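Local atomic coordinates of malonyl CoA-acyl carrier protein transacylase (Burkholderia pseudomallei, PDB entry 3G87), a protein that probably transfers the malonyl group from malonyl-CoA to the holo acyl carrier protein, releasing free coenzyme A. Residues Phe9-Gln14 and Phe96-Ala101; Gly90-Glu95 and Ala115-Leu120; Ala71-Ala76 and Thr272-Gly277; Val249-Ser254 and Asp278-Leu283. One frame throughout, in Å; residues are numbered along the deposited sequence.

Contact 1: Phe9-Gln14 and Phe96-Ala101; sequences FMFPGQ and FNALLA
The ring of Phe11 carries this contact, and one of its faces lies against Asn97 CB. That carbon stands 3.5 Å above the ring plane, displaced toward the rim, in a CH-pi contact 3.8 Å from the ring centroid. Its closest ring atoms are CG and CD1, so the methylene sits over the root of the ring. Ala98 and Ala101 approach the ring obliquely. Phe11 CD2 is 3.7 Å from Ala98 N, and Phe11 CZ is 4.5 Å from Ala101 CB. The Asn97 amide plane is tilted 28° from the ring. Phe11 CG is anti to its carbonyl carbon (chi1 -50°), which lays the ring along the helix toward Ala101. No hydrogen bond joins the two segments. The amide of Asn97 turns to helix 59-81: its ND2 donates to Tyr67 O and its OD1 accepts from Asn70 ND2. The contact is buried packing between a strand of the parallel sheet and the helix that follows the neighbouring strand. Residues 9-11 of the strand run roughly antiparallel to 96-101 of the helix, with axes 144° apart and 8.0 Å at closest approach. Leu88 of strand 87-90 touches Phe11, Ala98 and Ala101, while helix 59-81 adds Asn70 to the ring's surroundings.

Contact 2: Gly90-Glu95 and Ala115-Leu120; sequences GHSLGE and ARRAEL
Arg117 reaches from helix 107-123 to Ser92, at the turn of what is probably a nucleophile elbow. The sequence Gly90-His91-Ser92-Leu93-Gly94 fits the GxSxG pattern of acyltransferases, and Ser92 has a positive phi, as the strained turn of such an elbow has. By analogy with the family, Ser92 is probably the residue that takes up the acyl group.

The side chain of Arg117 leaves CB with CG anti to the backbone N (chi1 179°). From CG to NE it stays extended, which carries the guanidinium to the elbow. On the way, its CD packs against Phe96 CE2. CZ passes 3.8 Å from Ser92 OG. NH1 lies 3.7 Å from Leu93 N, which approaches the guanidinium obliquely, and 4.1 Å from Leu93 CB. Ser92 O lies over one face of the guanidinium. NH2 makes the one hydrogen bond between the segments, to Ser92 OG.

Other residues share these polar atoms. His196 NE2 is hydrogen-bonded to Ser92 OG, consistent with the serine-histidine pair of this family. Gln244 takes part twice: its NE2 bonds Ser92 O, and its OE1 makes a weak bond with Arg117 NH2. The arginine is thus tied both to the elbow and to the loop beside it. Phe207 of helix 201-211 also touches its side chain. Ser92 OG lies only 6° out of the guanidinium plane, and the bond from Arg117 NH2 is 3.0 Å long and nearly straight at 171°.

Contact 3: Ala71-Ala76 and Thr272-Gly277; sequences ALTYYA and TELGHG
Here helix 59-81 packs on the turn that leaves the C-terminal end of strand 269-273, an outer strand of the parallel sheet. Thr73 meets this turn with its methyl group. Thr73 CG2 is 3.6 Å from Gly275 N and 4.0 Å from Leu274 C, so the methyl presses on the peptide between these residues. CG2 is anti to the backbone N of Thr73, while OG1 lies beside that N (chi1 -53°). The hydroxyl bonds back to Val69 O within the helix, and the methyl takes the contact. Gly275 has an extended, positive-phi conformation (phi 153°, psi -174°) where the chain turns after Leu274. Leu274 points its side chain at the helix and spreads its two methyls. CD2 is 4.2 Å from Thr73 CG2. CD1 meets the edge of the Tyr74 ring near its plane, 4.2 Å from Tyr74 CD1. No hydrogen bond crosses between the segments; the contact is van der Waals packing. Leu274 and Tyr74 both touch Phe9 and Phe11 of strand 6-11, the neighbour of 269-273 in the sheet. Helix 94-101 adds Ala101 beside Tyr74, and Leu25 of helix 25-28 touches Thr73.

Contact 4: Val249-Ser254 and Asp278-Leu283; sequences VRWCES and DVLTRL
Trp251 is the larger partner of this contact, and Leu280 and Leu283 complete it. All three are buried. Trp251 is in the first turn of helix 251-264, and the leucines are one turn apart on helix 279-289. Trp251 CG is anti to the backbone N (chi1 -169°), which sends the indole toward the other helix.

Each leucine takes a different part of the indole and crosses it at about a right angle. At the six-membered ring, Leu280 CD1 is 4.1 Å from Trp251 CH2. Leu280 CD2 is over one face, offset toward the rim, 4.2 Å from Trp251 CZ2. At the five-membered ring, Leu283 CD1 lies 3.9 Å from Trp251 CD1 and approaches obliquely.

Salt bridges lie at both helix starts. Arg250, at the N-cap position, grips Glu253 side-on: Arg250 NE bonds Glu253 OE1 at 2.8 Å and Arg250 NH2 bonds Glu253 OE2 at 2.6 Å. Asp278 is at the N-cap position of the other helix without a side-chain capping bond, and it forms a salt bridge with Arg282. Glu273 OE2 accepts from Leu280 N, and Glu273 OE1 bonds Thr281 OG1. The indole also meets the ring of His91 from the probable nucleophile elbow, with the planes at about 45°.

No hydrogen bond or salt bridge crosses between the segments; the contact is van der Waals packing. Trp251 NE1 is buried against Leu283, 3.9 Å from its CD1, and has no hydrogen-bond partner in the model. The pairing therefore rests on shape and hydrophobic burial, and it probably leaves the indole N-H without a hydrogen bond.

How the contacts relate
All four contacts lie in the acyl transferase domain. Contacts 1 and 3 are neighbours, with centres about 9 Å apart, and rest on adjacent strands 6-11 and 269-273 of the parallel sheet. Contacts 1 and 2 share helix 94-101, and their centres are about 10 Å apart. Contact 4 lies about 12 Å from contact 1 and about 16 Å from contacts 2 and 3, between centres. Along the chain, contact 2 is nested inside the loop closed by contact 3, while contact 4 opens after contacts 1 and 2 close. Contacts 1 and 3 join segments far apart in sequence, contacts 2 and 4 nearer ones. Contacts 1 and 4 also touch the probable nucleophile elbow of contact 2.

Contact 1: Phe9-Gln14 and Phe96-Ala101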
loop_
_atom_site.group_PDB
_atom_site.type_symbol
_atom_site.label_atom_id
_atom_site.label_comp_id
_atom_site.label_asym_id
_atom_site.label_seq_id
_atom_site.Cartn_x
_atom_site.Cartn_y
_atom_site.Cartn_z
ATOM N N PHE A 9 4.941 -13.126 0.082
ATOM C CA PHE A 9 5.420 -12.019 0.874
ATOM C C PHE A 9 4.585 -10.776 0.552
ATOM O O PHE A 9 4.349 -10.456 -0.566
ATOM C CB PHE A 9 6.920 -11.731 0.672
ATOM C CG PHE A 9 7.884 -12.756 1.247
ATOM C CD1 PHE A 9 7.483 -13.933 1.788
ATOM C CD2 PHE A 9 9.216 -12.508 1.231
ATOM C CE1 PHE A 9 8.372 -14.823 2.282
ATOM C CE2 PHE A 9 10.107 -13.391 1.747
ATOM C CZ PHE A 9 9.661 -14.572 2.267
ATOM N N MET A 10 4.121 -10.128 1.594
ATOM C CA MET A 10 3.259 -8.983 1.544
ATOM C C MET A 10 3.716 -7.818 2.411
ATOM O O MET A 10 4.187 -8.006 3.468
ATOM C CB MET A 10 1.788 -9.376 1.758
ATOM C CG MET A 10 1.341 -9.827 3.109
ATOM S SD MET A 10 -0.281 -10.454 3.095
ATOM C CE MET A 10 -0.547 -10.670 4.772
ATOM N N PHE A 11 3.607 -6.620 1.890
ATOM C CA PHE A 11 4.138 -5.404 2.490
ATOM C C PHE A 11 3.079 -4.351 2.752
ATOM O O PHE A 11 2.369 -4.019 1.895
ATOM C CB PHE A 11 5.255 -4.850 1.627
ATOM C CG PHE A 11 6.279 -5.861 1.257
ATOM C CD1 PHE A 11 7.392 -6.046 2.026
ATOM C CD2 PHE A 11 6.110 -6.650 0.149
ATOM C CE1 PHE A 11 8.288 -6.955 1.699
ATOM C CE2 PHE A 11 6.998 -7.581 -0.162
ATOM C CZ PHE A 11 8.106 -7.717 0.595
ATOM N N PRO A 12 3.005 -3.871 3.978
ATOM C CA PRO A 12 2.006 -2.905 4.373
ATOM C C PRO A 12 2.237 -1.494 3.830
ATOM O O PRO A 12 3.281 -1.149 3.433
ATOM C CB PRO A 12 2.098 -2.957 5.882
ATOM C CG PRO A 12 3.368 -3.349 6.176
ATOM C CD PRO A 12 3.853 -4.208 5.113
ATOM N N GLY A 13 1.173 -0.740 3.798
ATOM C CA GLY A 13 1.140 0.650 3.451
ATOM C C GLY A 13 0.712 1.622 4.528
ATOM O O GLY A 13 0.739 1.354 5.679
ATOM N N GLN A 14 0.292 2.781 4.076
ATOM C CA GLN A 14 -0.103 3.900 4.920
ATOM C C GLN A 14 -1.138 3.527 5.966
ATOM O O GLN A 14 -2.110 2.892 5.681
ATOM C CB GLN A 14 -0.621 5.072 4.090
ATOM C CG GLN A 14 -1.588 5.873 4.845
ATOM C CD GLN A 14 -2.522 6.676 4.043
ATOM O OE1 GLN A 14 -2.130 7.622 3.388
ATOM N NE2 GLN A 14 -3.805 6.360 4.137
ATOM N N PHE A 96 5.846 -0.990 -3.885
ATOM C CA PHE A 96 7.210 -0.680 -4.098
ATOM C C PHE A 96 8.157 -1.661 -3.492
ATOM O O PHE A 96 9.081 -2.000 -4.103
ATOM C CB PHE A 96 7.512 0.715 -3.642
ATOM C CG PHE A 96 7.015 1.731 -4.557
ATOM C CD1 PHE A 96 7.767 2.171 -5.592
ATOM C CD2 PHE A 96 5.762 2.228 -4.414
ATOM C CE1 PHE A 96 7.273 3.066 -6.419
ATOM C CE2 PHE A 96 5.306 3.116 -5.238
ATOM C CZ PHE A 96 6.048 3.544 -6.246
ATOM N N ASN A 97 7.877 -2.143 -2.300
ATOM C CA ASN A 97 8.653 -3.234 -1.716
ATOM C C ASN A 97 8.461 -4.597 -2.389
ATOM O O ASN A 97 9.383 -5.409 -2.337
ATOM C CB ASN A 97 8.344 -3.383 -0.244
ATOM C CG ASN A 97 8.732 -2.182 0.532
ATOM O OD1 ASN A 97 7.867 -1.350 0.889
ATOM N ND2 ASN A 97 10.037 -2.071 0.840
ATOM N N ALA A 98 7.275 -4.875 -2.934
ATOM C CA ALA A 98 7.020 -6.093 -3.783
ATOM C C ALA A 98 7.887 -6.050 -5.038
ATOM O O ALA A 98 8.539 -7.034 -5.381
ATOM C CB ALA A 98 5.521 -6.182 -4.203
ATOM N N LEU A 99 7.849 -4.917 -5.752
ATOM C CA LEU A 99 8.680 -4.712 -6.938
ATOM C C LEU A 99 10.170 -4.814 -6.581
ATOM O O LEU A 99 10.947 -5.428 -7.348
ATOM C CB LEU A 99 8.366 -3.373 -7.622
ATOM C CG LEU A 99 6.952 -3.203 -8.212
ATOM C CD1 LEU A 99 6.679 -1.747 -8.693
ATOM C CD2 LEU A 99 6.733 -4.249 -9.357
ATOM N N LEU A 100 10.556 -4.296 -5.396
ATOM C CA LEU A 100 11.937 -4.431 -4.929
ATOM C C LEU A 100 12.344 -5.915 -4.784
ATOM O O LEU A 100 13.360 -6.336 -5.329
ATOM C CB LEU A 100 12.127 -3.703 -3.601
ATOM C CG LEU A 100 13.503 -3.887 -2.976
ATOM C CD1 LEU A 100 14.627 -3.329 -3.857
ATOM C CD2 LEU A 100 13.554 -3.239 -1.538
ATOM N N ALA A 101 11.530 -6.690 -4.051
ATOM C CA ALA A 101 11.768 -8.111 -3.862
ATOM C C ALA A 101 11.666 -8.897 -5.136
ATOM O O ALA A 101 12.173 -9.975 -5.172
ATOM C CB ALA A 101 10.830 -8.695 -2.806
#

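Contact 2: Gly90-Glu95 and Ala115-Leu120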
loop_
_atom_site.group_PDB
_atom_site.type_symbol
_atom_site.label_atom_id
_atom_site.label_comp_id
_atom_site.label_asym_id
_atom_site.label_seq_id
_atom_site.Cartn_x
_atom_site.Cartn_y
_atom_site.Cartn_z
ATOM N N GLY A 90 1.925 -5.822 -2.546
ATOM C CA GLY A 90 2.049 -4.725 -1.595
ATOM C C GLY A 90 0.914 -3.716 -1.669
ATOM O O GLY A 90 0.386 -3.463 -2.738
ATOM N N HIS A 91 0.584 -3.106 -0.534
ATOM C CA HIS A 91 -0.585 -2.249 -0.453
ATOM C C HIS A 91 -0.237 -0.780 -0.656
ATOM O O HIS A 91 0.279 -0.090 0.247
ATOM C CB HIS A 91 -1.318 -2.478 0.873
ATOM C CG HIS A 91 -2.735 -1.996 0.875
ATOM N ND1 HIS A 91 -3.066 -0.661 0.744
ATOM C CD2 HIS A 91 -3.905 -2.668 0.989
ATOM C CE1 HIS A 91 -4.381 -0.533 0.795
ATOM N NE2 HIS A 91 -4.917 -1.735 0.920
ATOM N N SER A 92 -0.489 -0.323 -1.878
ATOM C CA SER A 92 -0.196 1.020 -2.344
ATOM C C SER A 92 1.317 1.289 -2.212
ATOM O O SER A 92 2.080 0.822 -3.055
ATOM C CB SER A 92 -1.115 2.007 -1.644
ATOM O OG SER A 92 -0.713 3.324 -1.939
ATOM N N LEU A 93 1.783 1.956 -1.167
ATOM C CA LEU A 93 3.192 2.041 -0.896
ATOM C C LEU A 93 3.906 0.700 -0.923
ATOM O O LEU A 93 4.871 0.571 -1.552
ATOM C CB LEU A 93 3.518 2.792 0.389
ATOM C CG LEU A 93 4.976 3.032 0.762
ATOM C CD1 LEU A 93 5.730 1.880 1.303
ATOM C CD2 LEU A 93 5.756 3.745 -0.264
ATOM N N GLY A 94 3.391 -0.273 -0.214
ATOM C CA GLY A 94 3.906 -1.609 -0.205
ATOM C C GLY A 94 4.175 -2.300 -1.503
ATOM O O GLY A 94 4.907 -3.186 -1.541
ATOM N N GLU A 95 3.590 -1.840 -2.564
ATOM C CA GLU A 95 3.850 -2.356 -3.873
ATOM C C GLU A 95 5.298 -2.099 -4.322
ATOM O O GLU A 95 5.887 -2.887 -4.979
ATOM C CB GLU A 95 2.800 -1.832 -4.844
ATOM C CG GLU A 95 2.910 -2.228 -6.249
ATOM C CD GLU A 95 1.606 -2.221 -6.984
ATOM O OE1 GLU A 95 1.464 -1.537 -7.962
ATOM O OE2 GLU A 95 0.725 -2.919 -6.618
ATOM N N ALA A 115 10.142 8.697 -2.568
ATOM C CA ALA A 115 10.278 10.079 -2.244
ATOM C C ALA A 115 9.592 11.005 -3.242
ATOM O O ALA A 115 8.970 11.895 -2.852
ATOM C CB ALA A 115 11.679 10.438 -2.037
ATOM N N ARG A 116 9.676 10.747 -4.519
ATOM C CA ARG A 116 8.940 11.544 -5.480
ATOM C C ARG A 116 7.448 11.306 -5.376
ATOM O O ARG A 116 6.705 12.222 -5.390
ATOM C CB ARG A 116 9.458 11.356 -6.910
ATOM C CG ARG A 116 8.788 12.168 -7.985
ATOM C CD ARG A 116 9.560 13.330 -8.438
ATOM N NE ARG A 116 10.119 14.065 -7.328
ATOM C CZ ARG A 116 9.680 15.204 -6.801
ATOM N NH1 ARG A 116 10.309 15.721 -5.798
ATOM N NH2 ARG A 116 8.683 15.860 -7.267
ATOM N N ARG A 117 7.037 10.065 -5.242
ATOM C CA ARG A 117 5.650 9.719 -5.052
ATOM C C ARG A 117 5.046 10.387 -3.825
ATOM O O ARG A 117 4.006 10.926 -3.875
ATOM C CB ARG A 117 5.473 8.206 -4.997
ATOM C CG ARG A 117 4.069 7.751 -4.781
ATOM C CD ARG A 117 4.019 6.323 -4.477
ATOM N NE ARG A 117 2.762 5.675 -4.748
ATOM C CZ ARG A 117 1.957 5.207 -3.821
ATOM N NH1 ARG A 117 2.239 5.395 -2.569
ATOM N NH2 ARG A 117 0.879 4.594 -4.151
ATOM N N ALA A 118 5.783 10.349 -2.749
ATOM C CA ALA A 118 5.353 10.837 -1.480
ATOM C C ALA A 118 5.294 12.337 -1.457
ATOM O O ALA A 118 4.366 12.883 -0.952
ATOM C CB ALA A 118 6.221 10.297 -0.373
ATOM N N GLU A 119 6.278 12.981 -2.046
ATOM C CA GLU A 119 6.244 14.441 -2.232
ATOM C C GLU A 119 5.044 14.898 -3.043
ATOM O O GLU A 119 4.323 15.793 -2.581
ATOM C CB GLU A 119 7.541 14.959 -2.854
ATOM C CG GLU A 119 7.487 16.417 -3.230
ATOM C CD GLU A 119 7.173 17.359 -2.060
ATOM O OE1 GLU A 119 7.556 17.053 -0.923
ATOM O OE2 GLU A 119 6.539 18.429 -2.274
ATOM N N LEU A 120 4.793 14.293 -4.217
ATOM C CA LEU A 120 3.638 14.743 -5.026
ATOM C C LEU A 120 2.294 14.496 -4.305
ATOM O O LEU A 120 1.389 15.381 -4.264
ATOM C CB LEU A 120 3.602 14.091 -6.413
ATOM C CG LEU A 120 4.825 14.338 -7.284
ATOM C CD1 LEU A 120 4.967 13.217 -8.326
ATOM C CD2 LEU A 120 4.751 15.714 -7.946
#

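Contact 3: Ala71-Ala76 and Thr272-Gly277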
loop_
_atom_site.group_PDB
_atom_site.type_symbol
_atom_site.label_atom_id
_atom_site.label_comp_id
_atom_site.label_asym_id
_atom_site.label_seq_id
_atom_site.Cartn_x
_atom_site.Cartn_y
_atom_site.Cartn_z
ATOM N N ALA A 71 11.448 -2.884 3.637
ATOM C CA ALA A 71 12.645 -3.482 3.033
ATOM C C ALA A 71 13.572 -4.175 4.026
ATOM O O ALA A 71 14.040 -5.278 3.790
ATOM C CB ALA A 71 13.433 -2.404 2.296
ATOM N N LEU A 72 13.900 -3.505 5.113
ATOM C CA LEU A 72 14.853 -4.053 6.056
ATOM C C LEU A 72 14.301 -5.322 6.680
ATOM O O LEU A 72 15.007 -6.339 6.755
ATOM C CB LEU A 72 15.174 -2.994 7.106
ATOM C CG LEU A 72 16.478 -2.194 6.841
ATOM C CD1 LEU A 72 16.731 -1.794 5.373
ATOM C CD2 LEU A 72 16.539 -0.979 7.736
ATOM N N THR A 73 13.027 -5.277 7.071
ATOM C CA THR A 73 12.315 -6.451 7.558
ATOM C C THR A 73 12.389 -7.567 6.531
ATOM O O THR A 73 12.699 -8.703 6.891
ATOM C CB THR A 73 10.878 -6.146 7.792
ATOM O OG1 THR A 73 10.803 -5.009 8.629
ATOM C CG2 THR A 73 10.216 -7.297 8.511
ATOM N N TYR A 74 12.154 -7.238 5.263
ATOM C CA TYR A 74 12.280 -8.220 4.193
ATOM C C TYR A 74 13.709 -8.836 4.102
ATOM O O TYR A 74 13.862 -10.055 4.059
ATOM C CB TYR A 74 11.841 -7.584 2.903
ATOM C CG TYR A 74 12.321 -8.297 1.661
ATOM C CD1 TYR A 74 11.687 -9.479 1.195
ATOM C CD2 TYR A 74 13.400 -7.774 0.914
ATOM C CE1 TYR A 74 12.184 -10.137 0.041
ATOM C CE2 TYR A 74 13.864 -8.424 -0.207
ATOM C CZ TYR A 74 13.264 -9.573 -0.633
ATOM O OH TYR A 74 13.755 -10.153 -1.740
ATOM N N TYR A 75 14.750 -8.001 4.080
ATOM C CA TYR A 75 16.126 -8.512 4.169
ATOM C C TYR A 75 16.418 -9.320 5.438
ATOM O O TYR A 75 17.031 -10.367 5.341
ATOM C CB TYR A 75 17.146 -7.406 4.032
ATOM C CG TYR A 75 17.080 -6.633 2.721
ATOM C CD1 TYR A 75 17.083 -7.291 1.458
ATOM C CD2 TYR A 75 17.001 -5.243 2.741
ATOM C CE1 TYR A 75 17.015 -6.569 0.283
ATOM C CE2 TYR A 75 16.916 -4.527 1.560
ATOM C CZ TYR A 75 16.953 -5.181 0.355
ATOM O OH TYR A 75 16.906 -4.399 -0.778
ATOM N N ALA A 76 15.946 -8.882 6.602
ATOM C CA ALA A 76 16.114 -9.718 7.791
ATOM C C ALA A 76 15.466 -11.103 7.576
ATOM O O ALA A 76 16.058 -12.135 7.820
ATOM C CB ALA A 76 15.536 -9.030 9.098
ATOM N N THR A 272 2.996 -13.935 4.284
ATOM C CA THR A 272 3.899 -13.476 5.295
ATOM C C THR A 272 3.985 -11.956 5.190
ATOM O O THR A 272 4.480 -11.455 4.182
ATOM C CB THR A 272 5.258 -14.073 5.083
ATOM O OG1 THR A 272 5.149 -15.511 4.941
ATOM C CG2 THR A 272 6.215 -13.664 6.275
ATOM N N GLU A 273 3.524 -11.253 6.228
ATOM C CA GLU A 273 3.567 -9.817 6.246
ATOM C C GLU A 273 4.932 -9.371 6.644
ATOM O O GLU A 273 5.421 -9.710 7.763
ATOM C CB GLU A 273 2.542 -9.224 7.221
ATOM C CG GLU A 273 2.403 -7.697 7.171
ATOM C CD GLU A 273 1.086 -7.222 7.796
ATOM O OE1 GLU A 273 0.407 -8.058 8.449
ATOM O OE2 GLU A 273 0.694 -6.036 7.647
ATOM N N LEU A 274 5.564 -8.610 5.741
ATOM C CA LEU A 274 6.897 -8.110 6.037
ATOM C C LEU A 274 6.936 -6.573 6.249
ATOM O O LEU A 274 6.933 -5.789 5.304
ATOM C CB LEU A 274 7.858 -8.592 4.960
ATOM C CG LEU A 274 7.984 -10.119 5.074
ATOM C CD1 LEU A 274 8.737 -10.740 3.892
ATOM C CD2 LEU A 274 8.690 -10.525 6.376
ATOM N N GLY A 275 6.968 -6.157 7.495
ATOM C CA GLY A 275 6.983 -4.737 7.815
ATOM C C GLY A 275 6.377 -4.535 9.177
ATOM O O GLY A 275 6.068 -5.527 9.843
ATOM N N HIS A 276 6.180 -3.292 9.604
ATOM C CA HIS A 276 5.715 -3.079 10.985
ATOM C C HIS A 276 4.215 -3.362 11.067
ATOM O O HIS A 276 3.452 -2.975 10.179
ATOM C CB HIS A 276 6.032 -1.637 11.492
ATOM C CG HIS A 276 5.438 -1.302 12.838
ATOM N ND1 HIS A 276 6.017 -1.684 14.043
ATOM C CD2 HIS A 276 4.305 -0.627 13.171
ATOM C CE1 HIS A 276 5.273 -1.251 15.047
ATOM N NE2 HIS A 276 4.232 -0.605 14.551
ATOM N N GLY A 277 3.799 -4.043 12.126
ATOM C CA GLY A 277 2.371 -4.263 12.420
ATOM C C GLY A 277 1.812 -5.515 11.769
ATOM O O GLY A 277 2.535 -6.239 11.068
#

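Contact 4: Val249-Ser254 and Asp278-Leu283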
loop_
_atom_site.group_PDB
_atom_site.type_symbol
_atom_site.label_atom_id
_atom_site.label_comp_id
_atom_site.label_asym_id
_atom_site.label_seq_id
_atom_site.Cartn_x
_atom_site.Cartn_y
_atom_site.Cartn_z
ATOM N N VAL A 249 -7.222 0.590 -5.028
ATOM C CA VAL A 249 -6.308 -0.459 -4.668
ATOM C C VAL A 249 -7.159 -1.690 -4.550
ATOM O O VAL A 249 -8.100 -1.754 -3.714
ATOM C CB VAL A 249 -5.644 -0.181 -3.321
ATOM C CG1 VAL A 249 -4.922 -1.423 -2.802
ATOM C CG2 VAL A 249 -4.679 0.995 -3.426
ATOM N N ARG A 250 -6.849 -2.695 -5.349
ATOM C CA ARG A 250 -7.754 -3.856 -5.360
ATOM C C ARG A 250 -7.157 -4.977 -4.570
ATOM O O ARG A 250 -6.845 -6.051 -5.103
ATOM C CB ARG A 250 -8.094 -4.254 -6.782
ATOM C CG ARG A 250 -9.150 -3.275 -7.396
ATOM C CD ARG A 250 -9.169 -3.379 -8.950
ATOM N NE ARG A 250 -9.826 -4.582 -9.427
ATOM C CZ ARG A 250 -9.784 -5.003 -10.692
ATOM N NH1 ARG A 250 -9.074 -4.342 -11.586
ATOM N NH2 ARG A 250 -10.424 -6.114 -11.055
ATOM N N TRP A 251 -7.053 -4.746 -3.283
ATOM C CA TRP A 251 -6.492 -5.658 -2.348
ATOM C C TRP A 251 -7.172 -7.014 -2.203
ATOM O O TRP A 251 -6.513 -8.018 -2.296
ATOM C CB TRP A 251 -6.253 -5.001 -1.012
ATOM C CG TRP A 251 -5.469 -5.847 -0.168
ATOM C CD1 TRP A 251 -5.908 -6.573 0.868
ATOM C CD2 TRP A 251 -4.106 -6.159 -0.322
ATOM N NE1 TRP A 251 -4.929 -7.278 1.388
ATOM C CE2 TRP A 251 -3.794 -7.055 0.680
ATOM C CE3 TRP A 251 -3.106 -5.740 -1.193
ATOM C CZ2 TRP A 251 -2.534 -7.545 0.849
ATOM C CZ3 TRP A 251 -1.877 -6.225 -1.039
ATOM C CH2 TRP A 251 -1.584 -7.128 -0.027
ATOM N N CYS A 252 -8.475 -7.011 -1.952
ATOM C CA CYS A 252 -9.298 -8.186 -1.814
ATOM C C CYS A 252 -9.201 -9.107 -3.008
ATOM O O CYS A 252 -8.965 -10.249 -2.865
ATOM C CB CYS A 252 -10.766 -7.815 -1.465
ATOM S SG CYS A 252 -11.922 -9.148 -1.304
ATOM N N GLU A 253 -9.391 -8.552 -4.185
ATOM C CA GLU A 253 -9.280 -9.254 -5.442
ATOM C C GLU A 253 -7.884 -9.750 -5.702
ATOM O O GLU A 253 -7.709 -10.696 -6.337
ATOM C CB GLU A 253 -9.678 -8.360 -6.614
ATOM C CG GLU A 253 -11.116 -8.282 -6.975
ATOM C CD GLU A 253 -11.399 -7.193 -7.985
ATOM O OE1 GLU A 253 -11.351 -6.031 -7.640
ATOM O OE2 GLU A 253 -11.617 -7.491 -9.136
ATOM N N SER A 254 -6.887 -9.091 -5.194
ATOM C CA SER A 254 -5.530 -9.539 -5.381
ATOM C C SER A 254 -5.244 -10.777 -4.553
ATOM O O SER A 254 -4.753 -11.725 -5.028
ATOM C CB SER A 254 -4.556 -8.411 -5.057
ATOM O OG SER A 254 -4.619 -7.369 -5.947
ATOM N N ASP A 278 0.520 -5.755 11.980
ATOM C CA ASP A 278 -0.173 -6.906 11.382
ATOM C C ASP A 278 -1.413 -6.486 10.556
ATOM O O ASP A 278 -2.385 -7.243 10.436
ATOM C CB ASP A 278 -0.558 -7.907 12.475
ATOM C CG ASP A 278 -1.578 -7.331 13.421
ATOM O OD1 ASP A 278 -1.649 -6.076 13.457
ATOM O OD2 ASP A 278 -2.342 -8.092 14.096
ATOM N N VAL A 279 -1.366 -5.278 9.976
ATOM C CA VAL A 279 -2.506 -4.801 9.193
ATOM C C VAL A 279 -2.925 -5.809 8.100
ATOM O O VAL A 279 -4.070 -6.152 8.039
ATOM C CB VAL A 279 -2.355 -3.298 8.713
ATOM C CG1 VAL A 279 -3.516 -2.821 7.807
ATOM C CG2 VAL A 279 -2.291 -2.394 9.938
ATOM N N LEU A 280 -1.996 -6.323 7.287
ATOM C CA LEU A 280 -2.393 -7.153 6.146
ATOM C C LEU A 280 -2.714 -8.565 6.607
ATOM O O LEU A 280 -3.554 -9.227 6.025
ATOM C CB LEU A 280 -1.304 -7.188 5.068
ATOM C CG LEU A 280 -0.823 -5.826 4.593
ATOM C CD1 LEU A 280 0.276 -5.965 3.473
ATOM C CD2 LEU A 280 -2.017 -4.991 4.125
ATOM N N THR A 281 -2.013 -9.033 7.633
ATOM C CA THR A 281 -2.280 -10.334 8.244
ATOM C C THR A 281 -3.756 -10.450 8.562
ATOM O O THR A 281 -4.366 -11.454 8.239
ATOM C CB THR A 281 -1.419 -10.515 9.514
ATOM O OG1 THR A 281 -0.043 -10.562 9.110
ATOM C CG2 THR A 281 -1.698 -11.816 10.243
ATOM N N ARG A 282 -4.320 -9.411 9.191
ATOM C CA ARG A 282 -5.729 -9.423 9.607
ATOM C C ARG A 282 -6.649 -9.317 8.423
ATOM O O ARG A 282 -7.742 -9.855 8.457
ATOM C CB ARG A 282 -6.010 -8.275 10.559
ATOM C CG ARG A 282 -5.432 -8.421 11.941
ATOM C CD ARG A 282 -5.811 -7.162 12.790
ATOM N NE ARG A 282 -4.742 -6.151 12.748
ATOM C CZ ARG A 282 -4.905 -4.833 12.967
ATOM N NH1 ARG A 282 -3.841 -4.008 12.921
ATOM N NH2 ARG A 282 -6.123 -4.330 13.246
ATOM N N LEU A 283 -6.226 -8.602 7.378
ATOM C CA LEU A 283 -7.051 -8.504 6.142
ATOM C C LEU A 283 -7.130 -9.837 5.451
ATOM O O LEU A 283 -8.208 -10.235 5.006
ATOM C CB LEU A 283 -6.596 -7.422 5.138
ATOM C CG LEU A 283 -6.476 -5.957 5.566
ATOM C CD1 LEU A 283 -5.999 -5.041 4.399
ATOM C CD2 LEU A 283 -7.797 -5.482 6.142
#